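Local coordinates for protein gamma-glutamyltranspeptidase (Ggt) (Helicobacter pylori 26695, PDB 5BPK) that probably hydrolyses gamma-glutamyl compounds such as glutathione or transfers their gamma-glutamyl group to acceptors, as an N-terminal nucleophile (Ntn) hydrolase, at residues A[66-70]-A[155-159]. Numbering follows the deposited sequence.
Sequences VAIGF and LSQLI
Two alpha-helical segments, 66-70 within helix 61-75 and 155-159 in the first turn of helix 155-168, cross at -50° with their axes 8.9 Å apart at closest approach. The i to i+4 bonds Phe70 N to Val66 O (3.2 Å) and Ile159 N to Leu155 O (2.9 Å) define the two turns; 66-70 is regular (phi/psi near -63/-43), Leu158 (-82/-27) and Ile159 (-95/-20) less so. The backbones come nearest at Ala67 and Leu158, whose CA atoms lie 4.6 Å apart; the small alanine permits this approach, and Ala67 CA makes a CA-H...O contact with Leu158 O at 3.5 Å.

A water bridges the helices here, donating to Ala67 O (2.9 Å) and to Leu158 O (2.8 Å) and linking the two carbonyls without a direct polar bond.

Apolar contacts fill the remainder. Leu158 (chi1 m, chi2 t) places CD1 4.0 Å from Val66 CG1 and CD2 4.2 Å from Ala67 CB. Phe70, with chi1 m, points its CB toward 155-159 and receives Ile159 (t, t) over one ring face: Ile159 CD1 sits 3.7 Å from the Phe70 ring centroid, 6° off the normal, a CH-pi contact. Leu155 (t, p) brings CD1 to 3.8 Å from Phe70 CE2.

Met143, Met146 and Leu147 of helix 139-150, Ile50 and Val54 of helix 45-56, and Leu220 and Ile223 of helix 214-226 extend this apolar cluster. Such an oblique crossing, closest at Ala67, is typical of the apolar core between packed helices, here in the helical part of the gamma-glutamyltranspeptidase Ntn-hydrolase fold.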
ATOM      1  N   VAL A  66       3.864 -10.809  10.719  1.00  9.73           N
ATOM      2  CA  VAL A  66       2.666 -11.641  10.725  1.00 11.88           C
ATOM      3  C   VAL A  66       1.725 -11.257  11.880  1.00 10.31           C
ATOM      4  O   VAL A  66       0.512 -11.091  11.681  1.00 12.17           O
ATOM      5  CB  VAL A  66       3.038 -13.151  10.731  1.00 11.21           C
ATOM      6  CG1 VAL A  66       1.794 -14.023  11.031  1.00 14.23           C
ATOM      7  CG2 VAL A  66       3.695 -13.526   9.381  1.00 12.18           C
ATOM      8  N   ALA A  67       2.277 -11.070  13.071  1.00 11.32           N
ATOM      9  CA  ALA A  67       1.480 -10.635  14.223  1.00 12.89           C
ATOM     10  C   ALA A  67       0.778  -9.296  13.937  1.00 11.09           C
ATOM     11  O   ALA A  67      -0.411  -9.128  14.223  1.00 12.99           O
ATOM     12  CB  ALA A  67       2.342 -10.554  15.481  1.00 13.60           C
ATOM     13  N   ILE A  68       1.508  -8.358  13.337  1.00 11.55           N
ATOM     14  CA  ILE A  68       0.949  -7.057  12.973  1.00 11.78           C
ATOM     15  C   ILE A  68      -0.158  -7.147  11.930  1.00 10.22           C
ATOM     16  O   ILE A  68      -1.186  -6.489  12.082  1.00 11.33           O
ATOM     17  CB  ILE A  68       2.041  -6.072  12.517  1.00  9.80           C
ATOM     18  CG1 ILE A  68       2.918  -5.689  13.716  1.00 11.13           C
ATOM     19  CG2 ILE A  68       1.443  -4.830  11.871  1.00 11.65           C
ATOM     20  CD1 ILE A  68       4.130  -4.868  13.358  1.00 12.88           C
ATOM     21  N   GLY A  69       0.049  -7.963  10.894  1.00  9.20           N
ATOM     22  CA  GLY A  69      -0.952  -8.161   9.858  1.00 10.64           C
ATOM     23  C   GLY A  69      -2.289  -8.594  10.437  1.00 10.61           C
ATOM     24  O   GLY A  69      -3.342  -8.072  10.073  1.00 11.74           O
ATOM     25  N   PHE A  70      -2.268  -9.545  11.358  1.00 10.88           N
ATOM     26  CA  PHE A  70      -3.529  -9.966  11.987  1.00 10.46           C
ATOM     27  C   PHE A  70      -4.084  -8.949  12.997  1.00 10.99           C
ATOM     28  O   PHE A  70      -5.299  -8.765  13.079  1.00 11.18           O
ATOM     29  CB  PHE A  70      -3.402 -11.345  12.638  1.00 11.41           C
ATOM     30  CG  PHE A  70      -3.302 -12.474  11.644  1.00 13.64           C
ATOM     31  CD1 PHE A  70      -4.376 -12.775  10.824  1.00 13.98           C
ATOM     32  CD2 PHE A  70      -2.140 -13.226  11.524  1.00 14.30           C
ATOM     33  CE1 PHE A  70      -4.310 -13.807   9.901  1.00 13.00           C
ATOM     34  CE2 PHE A  70      -2.066 -14.267  10.599  1.00 14.45           C
ATOM     35  CZ  PHE A  70      -3.161 -14.553   9.792  1.00 14.11           C
ATOM     36  N   LEU A 155       2.079 -19.866  14.446  1.00 23.96           N
ATOM     37  CA  LEU A 155       0.923 -19.040  14.106  1.00 24.17           C
ATOM     38  C   LEU A 155       0.062 -18.747  15.337  1.00 23.61           C
ATOM     39  O   LEU A 155      -0.366 -17.627  15.514  1.00 21.92           O
ATOM     40  CB  LEU A 155       0.078 -19.686  13.004  1.00 26.50           C
ATOM     41  CG  LEU A 155      -1.147 -18.876  12.538  1.00 28.53           C
ATOM     42  CD1 LEU A 155      -0.728 -17.568  11.869  1.00 27.60           C
ATOM     43  CD2 LEU A 155      -2.010 -19.707  11.603  1.00 29.75           C
ATOM     44  N   SER A 156      -0.176 -19.742  16.198  1.00 24.58           N
ATOM     45  CA  SER A 156      -1.015 -19.523  17.394  1.00 24.67           C
ATOM     46  C   SER A 156      -0.520 -18.378  18.282  1.00 24.35           C
ATOM     47  O   SER A 156      -1.318 -17.544  18.747  1.00 27.45           O
ATOM     48  CB  SER A 156      -1.149 -20.816  18.221  1.00 25.37           C
ATOM     49  OG  SER A 156       0.114 -21.291  18.661  1.00 30.09           O
ATOM     50  N   GLN A 157       0.788 -18.327  18.509  1.00 23.08           N
ATOM     51  CA  GLN A 157       1.391 -17.273  19.322  1.00 24.69           C
ATOM     52  C   GLN A 157       1.189 -15.907  18.681  1.00 22.34           C
ATOM     53  O   GLN A 157       0.977 -14.911  19.373  1.00 23.78           O
ATOM     54  CB  GLN A 157       2.901 -17.472  19.474  1.00 26.73           C
ATOM     55  CG  GLN A 157       3.371 -18.748  20.129  1.00 31.24           C
ATOM     56  CD  GLN A 157       4.889 -18.820  20.141  1.00 33.50           C
ATOM     57  OE1 GLN A 157       5.541 -18.198  20.980  1.00 40.06           O
ATOM     58  NE2 GLN A 157       5.460 -19.557  19.186  1.00 28.66           N
ATOM     59  N   LEU A 158       1.295 -15.866  17.356  1.00 19.11           N
ATOM     60  CA  LEU A 158       1.293 -14.601  16.626  1.00 15.90           C
ATOM     61  C   LEU A 158      -0.112 -14.057  16.393  1.00 15.58           C
ATOM     62  O   LEU A 158      -0.296 -12.836  16.289  1.00 17.60           O
ATOM     63  CB  LEU A 158       2.049 -14.760  15.304  1.00 15.16           C
ATOM     64  CG  LEU A 158       3.519 -15.170  15.432  1.00 13.14           C
ATOM     65  CD1 LEU A 158       4.102 -15.424  14.047  1.00 12.70           C
ATOM     66  CD2 LEU A 158       4.363 -14.159  16.216  1.00 14.47           C
ATOM     67  N   ILE A 159      -1.100 -14.945  16.333  1.00 15.39           N
ATOM     68  CA  ILE A 159      -2.491 -14.543  16.073  1.00 15.76           C
ATOM     69  C   ILE A 159      -3.306 -14.346  17.361  1.00 15.48           C
ATOM     70  O   ILE A 159      -4.328 -13.662  17.356  1.00 15.38           O
ATOM     71  CB  ILE A 159      -3.193 -15.555  15.118  1.00 14.85           C
ATOM     72  CG1 ILE A 159      -4.403 -14.916  14.416  1.00 13.84           C
ATOM     73  CG2 ILE A 159      -3.593 -16.858  15.869  1.00 14.12           C
ATOM     74  CD1 ILE A 159      -4.865 -15.704  13.212  1.00 13.23           C
TER
HETATM   75  O   HOH W   1      -1.755 -10.499  16.416  1.00 16.42           O